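Local coordinates for ABC transporter substrate-binding protein (Rhizobium radiobacter, PDB 6TFX), which binds the opine mannopinic acid as the periplasmic substrate-binding protein of an ABC transporter, and so probably serves opine import, at residues R287-S298 against A454-T463; V242-L250 against L476-P484. All blocks are in the same frame, centred on the assembly; numbering follows the deposited sequence.

Contact 1 (R287-S298 against A454-T463); sequences RVNRAVPSVIPS and AIPLTENLGT. With N72 ((2~{R})-2-[[(3~{R},4~{R},5~{S})-3,4,5,6-tetrakis(oxidanyl)-2-oxidanylidene-hexyl]amino]pentanedioic acid), chain C.
Glu459 reaches from its strand to the end of segment 287-298 and is gripped there twice. Its OE1 takes the backbone N of Ser298 at 3.0 Å, and its OE2 takes Ser298 OG at 2.6 Å. Each oxygen uses its syn lone pair, so both are tied to one residue and the rotation of the carboxylate is fixed. The chain gets there because CG stands between the backbone N and carbonyl carbon (chi1 62°) and then runs extended. On the way Val292 CG2 presses on it crosswise, 3.4 Å from Glu459 CD. This is the tightly packed part, and the Glu459 carboxylate is buried in it. Strand 289-291 pairs antiparallel with strand 454-467 at the margin of the mixed sheet of this family 5 solute-binding protein. Arg290 and Glu459 form the hydrogen-bonded pair, with Arg290 N to Glu459 O at 3.0 Å. On the face of Asn289 and Asn460 the fit is wetter. The two amide planes stand 73° apart, and one water bonds to Asn289 OD1, Thr458 OG1 and Asn460 ND2. Asn289 ND2 bonds to Gly285 O. Asn460 OD1 accepts a hydrogen bond from OAM of mannopinic acid at 3.1 Å, which places Asn460 in the ligand pocket. Val288 is still packed: its O accepts from Leu461 N, and Val288 CG2 crosses Thr463 CG2 at 3.6 Å. The contact opens to solvent at Arg287.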
loop_
_atom_site.group_PDB
_atom_site.type_symbol
_atom_site.label_atom_id
_atom_site.label_comp_id
_atom_site.label_asym_id
_atom_site.label_seq_id
_atom_site.Cartn_x
_atom_site.Cartn_y
_atom_site.Cartn_z
ATOM N N ARG A 287 -7.856 -5.682 18.532
ATOM C CA ARG A 287 -8.002 -6.744 17.519
ATOM C C ARG A 287 -7.481 -6.257 16.145
ATOM O O ARG A 287 -6.862 -7.016 15.382
ATOM C CB ARG A 287 -9.482 -7.143 17.404
ATOM C CG ARG A 287 -9.757 -8.249 16.384
ATOM C CD ARG A 287 -11.242 -8.540 16.256
ATOM N NE ARG A 287 -11.527 -9.368 15.085
ATOM C CZ ARG A 287 -12.749 -9.672 14.659
ATOM N NH1 ARG A 287 -13.818 -9.222 15.307
ATOM N NH2 ARG A 287 -12.913 -10.426 13.581
ATOM N N VAL A 288 -7.721 -4.978 15.850
ATOM C CA VAL A 288 -7.371 -4.398 14.556
ATOM C C VAL A 288 -6.149 -3.494 14.611
ATOM O O VAL A 288 -5.430 -3.387 13.617
ATOM C CB VAL A 288 -8.622 -3.616 14.054
ATOM C CG1 VAL A 288 -8.308 -2.672 12.895
ATOM C CG2 VAL A 288 -9.756 -4.581 13.711
ATOM N N ASN A 289 -5.920 -2.863 15.780
ATOM C CA ASN A 289 -4.877 -1.838 15.932
ATOM C C ASN A 289 -3.825 -2.184 16.951
ATOM O O ASN A 289 -4.141 -2.712 18.012
ATOM C CB ASN A 289 -5.547 -0.541 16.400
ATOM C CG ASN A 289 -6.693 -0.137 15.514
ATOM O OD1 ASN A 289 -6.492 0.551 14.520
ATOM N ND2 ASN A 289 -7.910 -0.585 15.836
ATOM N N ARG A 290 -2.577 -1.807 16.667
ATOM C CA ARG A 290 -1.502 -2.045 17.628
ATOM C C ARG A 290 -0.499 -0.918 17.553
ATOM O O ARG A 290 -0.178 -0.467 16.452
ATOM C CB ARG A 290 -0.764 -3.372 17.343
ATOM C CG ARG A 290 -1.557 -4.653 17.611
ATOM C CD ARG A 290 -1.811 -4.935 19.090
ATOM N NE ARG A 290 -2.857 -5.945 19.267
ATOM C CZ ARG A 290 -2.640 -7.256 19.306
ATOM N NH1 ARG A 290 -1.407 -7.738 19.191
ATOM N NH2 ARG A 290 -3.653 -8.098 19.466
ATOM N N ALA A 291 0.015 -0.473 18.705
ATOM C CA ALA A 291 1.102 0.512 18.692
ATOM C C ALA A 291 2.344 -0.240 18.212
ATOM O O ALA A 291 2.493 -1.432 18.520
ATOM C CB ALA A 291 1.340 1.053 20.090
ATOM N N VAL A 292 3.212 0.434 17.445
ATOM C CA VAL A 292 4.405 -0.217 16.886
ATOM C C VAL A 292 5.666 0.423 17.453
ATOM O O VAL A 292 5.853 1.633 17.273
ATOM C CB VAL A 292 4.398 -0.177 15.323
ATOM C CG1 VAL A 292 5.637 -0.874 14.738
ATOM C CG2 VAL A 292 3.137 -0.824 14.778
ATOM N N PRO A 293 6.569 -0.377 18.065
ATOM C CA PRO A 293 7.778 0.215 18.653
ATOM C C PRO A 293 8.923 0.496 17.673
ATOM O O PRO A 293 10.091 0.492 18.093
ATOM C CB PRO A 293 8.181 -0.807 19.716
ATOM C CG PRO A 293 7.785 -2.138 19.094
ATOM C CD PRO A 293 6.468 -1.826 18.374
ATOM N N SER A 294 8.620 0.788 16.398
ATOM C CA SER A 294 9.636 1.147 15.407
ATOM C C SER A 294 8.985 1.894 14.263
ATOM O O SER A 294 7.768 2.193 14.316
ATOM C CB SER A 294 10.422 -0.073 14.914
ATOM O OG SER A 294 11.574 0.372 14.199
ATOM N N VAL A 295 9.769 2.193 13.221
ATOM C CA VAL A 295 9.333 3.013 12.108
ATOM C C VAL A 295 9.022 2.223 10.834
ATOM O O VAL A 295 8.853 2.816 9.766
ATOM C CB VAL A 295 10.360 4.142 11.845
ATOM C CG1 VAL A 295 10.369 5.145 13.004
ATOM C CG2 VAL A 295 11.765 3.563 11.602
ATOM N N ILE A 296 8.912 0.902 10.958
ATOM C CA ILE A 296 8.485 0.004 9.895
ATOM C C ILE A 296 7.441 -0.946 10.495
ATOM O O ILE A 296 7.443 -1.160 11.711
ATOM C CB ILE A 296 9.656 -0.750 9.213
ATOM C CG1 ILE A 296 10.208 -1.894 10.101
ATOM C CG2 ILE A 296 10.758 0.230 8.748
ATOM C CD1 ILE A 296 11.319 -2.680 9.394
ATOM N N PRO A 297 6.543 -1.517 9.671
ATOM C CA PRO A 297 5.494 -2.403 10.231
ATOM C C PRO A 297 6.082 -3.622 10.952
ATOM O O PRO A 297 7.158 -4.106 10.588
ATOM C CB PRO A 297 4.674 -2.810 9.007
ATOM C CG PRO A 297 4.863 -1.647 8.021
ATOM C CD PRO A 297 6.356 -1.319 8.213
ATOM N N SER A 298 5.376 -4.113 11.983
ATOM C CA SER A 298 5.914 -5.201 12.823
ATOM C C SER A 298 6.169 -6.478 12.036
ATOM O O SER A 298 7.050 -7.266 12.406
ATOM C CB SER A 298 5.012 -5.469 14.023
ATOM O OG SER A 298 3.766 -5.968 13.571
ATOM N N ALA A 454 10.595 10.444 11.975
ATOM C CA ALA A 454 9.215 10.005 11.905
ATOM C C ALA A 454 8.842 9.475 13.265
ATOM O O ALA A 454 9.717 8.992 14.003
ATOM C CB ALA A 454 9.038 8.922 10.850
ATOM N N ILE A 455 7.570 9.629 13.613
ATOM C CA ILE A 455 7.029 9.174 14.897
ATOM C C ILE A 455 5.997 8.115 14.578
ATOM O O ILE A 455 4.992 8.395 13.924
ATOM C CB ILE A 455 6.393 10.345 15.689
ATOM C CG1 ILE A 455 7.397 11.499 15.908
ATOM C CG2 ILE A 455 5.833 9.795 17.020
ATOM C CD1 ILE A 455 6.682 12.817 16.236
ATOM N N PRO A 456 6.219 6.880 15.033
ATOM C CA PRO A 456 5.252 5.824 14.719
ATOM C C PRO A 456 4.007 5.950 15.557
ATOM O O PRO A 456 4.052 6.369 16.731
ATOM C CB PRO A 456 5.983 4.533 15.087
ATOM C CG PRO A 456 7.006 4.939 16.077
ATOM C CD PRO A 456 7.381 6.375 15.795
ATOM N N LEU A 457 2.890 5.587 14.948
ATOM C CA LEU A 457 1.636 5.607 15.675
ATOM C C LEU A 457 1.204 4.160 15.768
ATOM O O LEU A 457 1.960 3.341 16.281
ATOM C CB LEU A 457 0.615 6.517 14.965
ATOM C CG LEU A 457 1.139 7.936 14.669
ATOM C CD1 LEU A 457 0.162 8.700 13.905
ATOM C CD2 LEU A 457 1.505 8.648 15.937
ATOM N N THR A 458 0.026 3.840 15.273
ATOM C CA THR A 458 -0.466 2.468 15.295
ATOM C C THR A 458 -0.357 1.879 13.884
ATOM O O THR A 458 -0.253 2.630 12.903
ATOM C CB THR A 458 -1.959 2.490 15.669
ATOM O OG1 THR A 458 -2.622 3.459 14.828
ATOM C CG2 THR A 458 -2.182 2.798 17.144
ATOM N N GLU A 459 -0.459 0.536 13.779
ATOM C CA GLU A 459 -0.624 -0.137 12.499
ATOM C C GLU A 459 -2.029 -0.743 12.592
ATOM O O GLU A 459 -2.457 -1.126 13.700
ATOM C CB GLU A 459 0.456 -1.199 12.202
ATOM C CG GLU A 459 0.499 -2.361 13.174
ATOM C CD GLU A 459 1.681 -3.296 12.992
ATOM O OE1 GLU A 459 2.533 -3.032 12.115
ATOM O OE2 GLU A 459 1.776 -4.274 13.769
ATOM N N ASN A 460 -2.765 -0.781 11.472
ATOM C CA ASN A 460 -4.112 -1.346 11.515
ATOM C C ASN A 460 -4.334 -2.367 10.382
ATOM O O ASN A 460 -3.967 -2.128 9.225
ATOM C CB ASN A 460 -5.185 -0.243 11.373
ATOM C CG ASN A 460 -4.774 0.913 10.479
ATOM O OD1 ASN A 460 -4.627 0.794 9.236
ATOM N ND2 ASN A 460 -4.521 2.023 11.106
ATOM N N LEU A 461 -5.002 -3.468 10.715
ATOM C CA LEU A 461 -5.391 -4.420 9.691
ATOM C C LEU A 461 -6.517 -3.757 8.873
ATOM O O LEU A 461 -7.183 -2.842 9.387
ATOM C CB LEU A 461 -5.970 -5.684 10.367
ATOM C CG LEU A 461 -4.967 -6.477 11.177
ATOM C CD1 LEU A 461 -5.671 -7.562 11.978
ATOM C CD2 LEU A 461 -3.926 -7.110 10.260
ATOM N N GLY A 462 -6.732 -4.221 7.643
ATOM C CA GLY A 462 -7.844 -3.720 6.836
ATOM C C GLY A 462 -9.123 -4.302 7.415
ATOM O O GLY A 462 -9.116 -5.431 7.893
ATOM N N THR A 463 -10.214 -3.544 7.432
ATOM C CA THR A 463 -11.474 -4.032 8.013
ATOM C C THR A 463 -12.560 -3.908 6.960
ATOM O O THR A 463 -12.763 -2.829 6.412
ATOM C CB THR A 463 -11.869 -3.234 9.268
ATOM O OG1 THR A 463 -11.837 -1.845 8.952
ATOM C CG2 THR A 463 -10.967 -3.514 10.453
HETATM O OAB N72 C . -6.610 4.949 10.359
HETATM C CAF N72 C . -5.470 4.867 9.482
HETATM C CAG N72 C . -5.753 4.898 7.943
HETATM O OAC N72 C . -7.085 4.658 7.622
HETATM C CAH N72 C . -4.650 4.179 7.163
HETATM O OAM N72 C . -3.747 3.344 7.781
HETATM C CAI N72 C . -4.656 3.300 5.928
HETATM O OAD N72 C . -5.859 2.569 5.842
HETATM C CAJ N72 C . -4.180 4.037 4.700
HETATM O OAE N72 C . -3.426 5.031 4.860
HETATM C CAK N72 C . -4.668 3.603 3.288
HETATM N N N72 C . -3.592 3.027 2.519
HETATM C CA N72 C . -3.098 3.636 1.342
HETATM C C N72 C . -3.496 5.055 1.045
HETATM O O N72 C . -2.959 6.200 1.323
HETATM C CB N72 C . -1.611 3.309 1.177
HETATM C CG N72 C . -0.725 4.230 0.337
HETATM C CD N72 C . 0.462 3.510 -0.306
HETATM O OE1 N72 C . 0.403 2.280 -0.632
HETATM O OE2 N72 C . 1.506 4.164 -0.526
HETATM O OXT N72 C . -4.520 4.901 0.353
HETATM O O HOH W 1 -4.862 2.532 13.768
HETATM O O HOH W 2 4.053 3.327 18.180
#

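Contact 2 (V242-L250 against L476-P484); sequences VDTIEPAEL and LKGSMPSAP. With N72 ((2~{R})-2-[[(3~{R},4~{R},5~{S})-3,4,5,6-tetrakis(oxidanyl)-2-oxidanylidene-hexyl]amino]pentanedioic acid), chain C.
Ile245 is the main bump of this contact, and segment 476-484 curls round it as the hollow. Its CD1 meets Pro484 CD at 3.7 Å and Leu476 CD2 at 3.8 Å. Its other branch, CG2, rests on the backbone, 3.7 Å from Gly478 CA. The first torsion (chi1 -42°) sends CG1 and its CD1 to Leu476 and Pro484, and CG2 to Gly478. Leu476 and Pro484 thus wall the hollow, and Gly478 forms part of its floor. Gly478 has no side chain, which lets the Glu246 carbonyl come close: Glu246 O is 3.0 Å from Gly478 CA and accepts Ser479 N. Glu246 N in turn bonds to Lys477 O at 3.0 Å, nearly straight (171°). These bonds frame a single bridge between Glu246 and Gly478, at the corner where strand 240-255 is broken. On the exposed side, Lys477 bends its end round to the Glu246 carboxylate. Lys477 NZ lies 3.3 Å from Glu246 OE1, a salt bridge whose hydrogen bonds are weak.

The second bump is Pro247, which follows a cis peptide bond. Its ring lies over the type I turn from Ser479 to Ser482, with Pro247 CD 3.1 Å from Ser479 O. Met480 CE touches the ring more loosely. Ser482 OG donates to Pro247 O at 2.7 Å, in the carbonyl plane and on a lone pair. Just beyond, Glu249 CG passes Ser482 OG, and the Glu249 carboxylate takes two bonds from the ligand: OAD to OE1 and N to OE2.

Strand 454-467 runs beside segment 242-250, with Trp464 touching both Ile245 and Pro484. Helix 26-35 touches Glu249 through Thr26, Pro481 through Arg29 and Ala483 through Thr30.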
loop_
_atom_site.group_PDB
_atom_site.type_symbol
_atom_site.label_atom_id
_atom_site.label_comp_id
_atom_site.label_asym_id
_atom_site.label_seq_id
_atom_site.Cartn_x
_atom_site.Cartn_y
_atom_site.Cartn_z
ATOM N N VAL A 242 -17.184 -9.983 9.502
ATOM C CA VAL A 242 -16.187 -8.934 9.380
ATOM C C VAL A 242 -14.841 -9.610 9.134
ATOM O O VAL A 242 -14.440 -10.496 9.897
ATOM C CB VAL A 242 -16.146 -7.927 10.559
ATOM C CG1 VAL A 242 -15.009 -6.918 10.369
ATOM C CG2 VAL A 242 -17.474 -7.190 10.696
ATOM N N ASP A 243 -14.177 -9.225 8.040
ATOM C CA ASP A 243 -12.853 -9.738 7.710
ATOM C C ASP A 243 -11.831 -8.691 8.132
ATOM O O ASP A 243 -11.991 -7.519 7.778
ATOM C CB ASP A 243 -12.723 -9.983 6.195
ATOM C CG ASP A 243 -13.521 -11.184 5.708
ATOM O OD1 ASP A 243 -13.420 -12.275 6.346
ATOM O OD2 ASP A 243 -14.254 -11.039 4.712
ATOM N N THR A 244 -10.797 -9.107 8.900
ATOM C CA THR A 244 -9.680 -8.220 9.274
ATOM C C THR A 244 -8.546 -8.752 8.425
ATOM O O THR A 244 -8.228 -9.947 8.508
ATOM C CB THR A 244 -9.426 -8.197 10.787
ATOM O OG1 THR A 244 -9.133 -9.521 11.227
ATOM C CG2 THR A 244 -10.609 -7.606 11.560
ATOM N N ILE A 245 -7.998 -7.898 7.544
ATOM C CA ILE A 245 -7.089 -8.299 6.466
ATOM C C ILE A 245 -5.664 -7.831 6.666
ATOM O O ILE A 245 -5.417 -6.630 6.843
ATOM C CB ILE A 245 -7.651 -7.800 5.085
ATOM C CG1 ILE A 245 -9.191 -7.999 4.973
ATOM C CG2 ILE A 245 -6.903 -8.434 3.888
ATOM C CD1 ILE A 245 -9.866 -7.398 3.746
ATOM N N GLU A 246 -4.724 -8.777 6.592
ATOM C CA GLU A 246 -3.306 -8.428 6.613
ATOM C C GLU A 246 -2.909 -7.902 5.212
ATOM O O GLU A 246 -3.590 -8.191 4.224
ATOM C CB GLU A 246 -2.479 -9.677 6.921
ATOM C CG GLU A 246 -2.603 -10.107 8.371
ATOM C CD GLU A 246 -1.955 -11.434 8.717
ATOM O OE1 GLU A 246 -0.900 -11.765 8.128
ATOM O OE2 GLU A 246 -2.500 -12.134 9.598
ATOM N N PRO A 247 -1.799 -7.150 5.080
ATOM C CA PRO A 247 -0.905 -6.742 6.167
ATOM C C PRO A 247 -1.459 -5.514 6.903
ATOM O O PRO A 247 -2.263 -4.730 6.369
ATOM C CB PRO A 247 0.395 -6.390 5.428
ATOM C CG PRO A 247 -0.025 -5.946 4.075
ATOM C CD PRO A 247 -1.323 -6.678 3.763
ATOM N N ALA A 248 -1.005 -5.341 8.127
ATOM C CA ALA A 248 -1.350 -4.146 8.882
ATOM C C ALA A 248 -0.582 -2.967 8.283
ATOM O O ALA A 248 0.611 -3.078 7.957
ATOM C CB ALA A 248 -0.975 -4.335 10.331
ATOM N N GLU A 249 -1.279 -1.836 8.098
ATOM C CA GLU A 249 -0.622 -0.653 7.540
ATOM C C GLU A 249 -0.158 0.230 8.694
ATOM O O GLU A 249 -0.960 0.535 9.585
ATOM C CB GLU A 249 -1.627 0.128 6.670
ATOM C CG GLU A 249 -2.076 -0.664 5.458
ATOM C CD GLU A 249 -3.033 0.150 4.614
ATOM O OE1 GLU A 249 -4.232 0.212 4.965
ATOM O OE2 GLU A 249 -2.580 0.744 3.612
ATOM N N LEU A 250 1.128 0.602 8.709
ATOM C CA LEU A 250 1.649 1.441 9.796
ATOM C C LEU A 250 1.471 2.902 9.466
ATOM O O LEU A 250 1.900 3.346 8.387
ATOM C CB LEU A 250 3.154 1.171 10.013
ATOM C CG LEU A 250 3.925 2.056 11.007
ATOM C CD1 LEU A 250 3.346 1.995 12.412
ATOM C CD2 LEU A 250 5.387 1.685 11.024
ATOM N N LEU A 476 -9.650 -15.494 3.446
ATOM C CA LEU A 476 -9.080 -14.169 3.239
ATOM C C LEU A 476 -8.246 -13.813 4.472
ATOM O O LEU A 476 -8.791 -13.286 5.446
ATOM C CB LEU A 476 -10.178 -13.125 2.956
ATOM C CG LEU A 476 -9.726 -11.652 2.770
ATOM C CD1 LEU A 476 -8.589 -11.498 1.694
ATOM C CD2 LEU A 476 -10.917 -10.783 2.418
ATOM N N LYS A 477 -6.960 -14.185 4.469
ATOM C CA LYS A 477 -6.087 -13.838 5.592
ATOM C C LYS A 477 -5.443 -12.481 5.295
ATOM O O LYS A 477 -5.269 -11.649 6.194
ATOM C CB LYS A 477 -4.981 -14.888 5.756
ATOM C CG LYS A 477 -4.206 -14.768 7.071
ATOM C CD LYS A 477 -3.172 -15.883 7.218
ATOM C CE LYS A 477 -2.430 -15.813 8.530
ATOM N NZ LYS A 477 -1.189 -14.997 8.427
ATOM N N GLY A 478 -5.034 -12.305 4.043
ATOM C CA GLY A 478 -4.353 -11.083 3.647
ATOM C C GLY A 478 -4.401 -10.857 2.153
ATOM O O GLY A 478 -4.684 -11.780 1.383
ATOM N N SER A 479 -4.112 -9.620 1.746
ATOM C CA SER A 479 -4.036 -9.239 0.343
ATOM C C SER A 479 -3.072 -8.078 0.409
ATOM O O SER A 479 -3.195 -7.253 1.314
ATOM C CB SER A 479 -5.396 -8.747 -0.155
ATOM O OG SER A 479 -5.445 -8.566 -1.560
ATOM N N MET A 480 -2.104 -7.995 -0.505
ATOM C CA MET A 480 -1.123 -6.916 -0.401
ATOM C C MET A 480 -1.748 -5.488 -0.270
ATOM O O MET A 480 -1.211 -4.703 0.534
ATOM C CB MET A 480 -0.067 -6.992 -1.490
ATOM C CG MET A 480 1.099 -7.914 -1.120
ATOM S SD MET A 480 1.972 -7.619 0.462
ATOM C CE MET A 480 2.326 -5.818 0.339
ATOM N N PRO A 481 -2.890 -5.144 -0.915
ATOM C CA PRO A 481 -3.490 -3.817 -0.679
ATOM C C PRO A 481 -4.284 -3.701 0.650
ATOM O O PRO A 481 -4.819 -2.626 0.924
ATOM C CB PRO A 481 -4.472 -3.667 -1.850
ATOM C CG PRO A 481 -4.129 -4.733 -2.820
ATOM C CD PRO A 481 -3.629 -5.853 -1.976
ATOM N N SER A 482 -4.402 -4.795 1.451
ATOM C CA SER A 482 -5.178 -4.862 2.710
ATOM C C SER A 482 -6.691 -4.739 2.439
ATOM O O SER A 482 -7.461 -4.250 3.290
ATOM C CB SER A 482 -4.713 -3.817 3.731
ATOM O OG SER A 482 -3.319 -3.929 3.981
ATOM N N ALA A 483 -7.116 -5.217 1.247
ATOM C CA ALA A 483 -8.503 -5.153 0.800
ATOM C C ALA A 483 -8.907 -6.503 0.224
ATOM O O ALA A 483 -8.043 -7.268 -0.213
ATOM C CB ALA A 483 -8.654 -4.080 -0.265
ATOM N N PRO A 484 -10.210 -6.807 0.174
ATOM C CA PRO A 484 -10.631 -8.095 -0.407
ATOM C C PRO A 484 -10.140 -8.297 -1.838
ATOM O O PRO A 484 -10.043 -7.352 -2.623
ATOM C CB PRO A 484 -12.158 -8.002 -0.400
ATOM C CG PRO A 484 -12.485 -7.023 0.689
ATOM C CD PRO A 484 -11.369 -6.012 0.623
HETATM O OAB N72 C . -6.610 4.949 10.359
HETATM C CAF N72 C . -5.470 4.867 9.482
HETATM C CAG N72 C . -5.753 4.898 7.943
HETATM O OAC N72 C . -7.085 4.658 7.622
HETATM C CAH N72 C . -4.650 4.179 7.163
HETATM O OAM N72 C . -3.747 3.344 7.781
HETATM C CAI N72 C . -4.656 3.300 5.928
HETATM O OAD N72 C . -5.859 2.569 5.842
HETATM C CAJ N72 C . -4.180 4.037 4.700
HETATM O OAE N72 C . -3.426 5.031 4.860
HETATM C CAK N72 C . -4.668 3.603 3.288
HETATM N N N72 C . -3.592 3.027 2.519
HETATM C CA N72 C . -3.098 3.636 1.342
HETATM C C N72 C . -3.496 5.055 1.045
HETATM O O N72 C . -2.959 6.200 1.323
HETATM C CB N72 C . -1.611 3.309 1.177
HETATM C CG N72 C . -0.725 4.230 0.337
HETATM C CD N72 C . 0.462 3.510 -0.306
HETATM O OE1 N72 C . 0.403 2.280 -0.632
HETATM O OE2 N72 C . 1.506 4.164 -0.526
HETATM O OXT N72 C . -4.520 4.901 0.353
HETATM O O HOH W 3 -6.195 -11.893 8.755
#

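In the fold
From the N terminus, the chain first reaches 242-250, on strand 240-255, and then 287-298. It returns to the sheet at 454-463, which closes the loop of contact 1, and comes last to 476-484, which closes the longer loop of contact 2. Contact 1 is therefore nested inside contact 2, and their centres lie about 13 Å apart. They share the mixed sheet, because strands 240-255 and 454-467 are antiparallel neighbours. Probable backbone hydrogen bonds link them, Asn460 N to Glu249 O and Gly462 O to Ile245 N. Contact 1 adds strand 289-291 to the sheet, while contact 2 ties in a late loop. Both reach the bound opine.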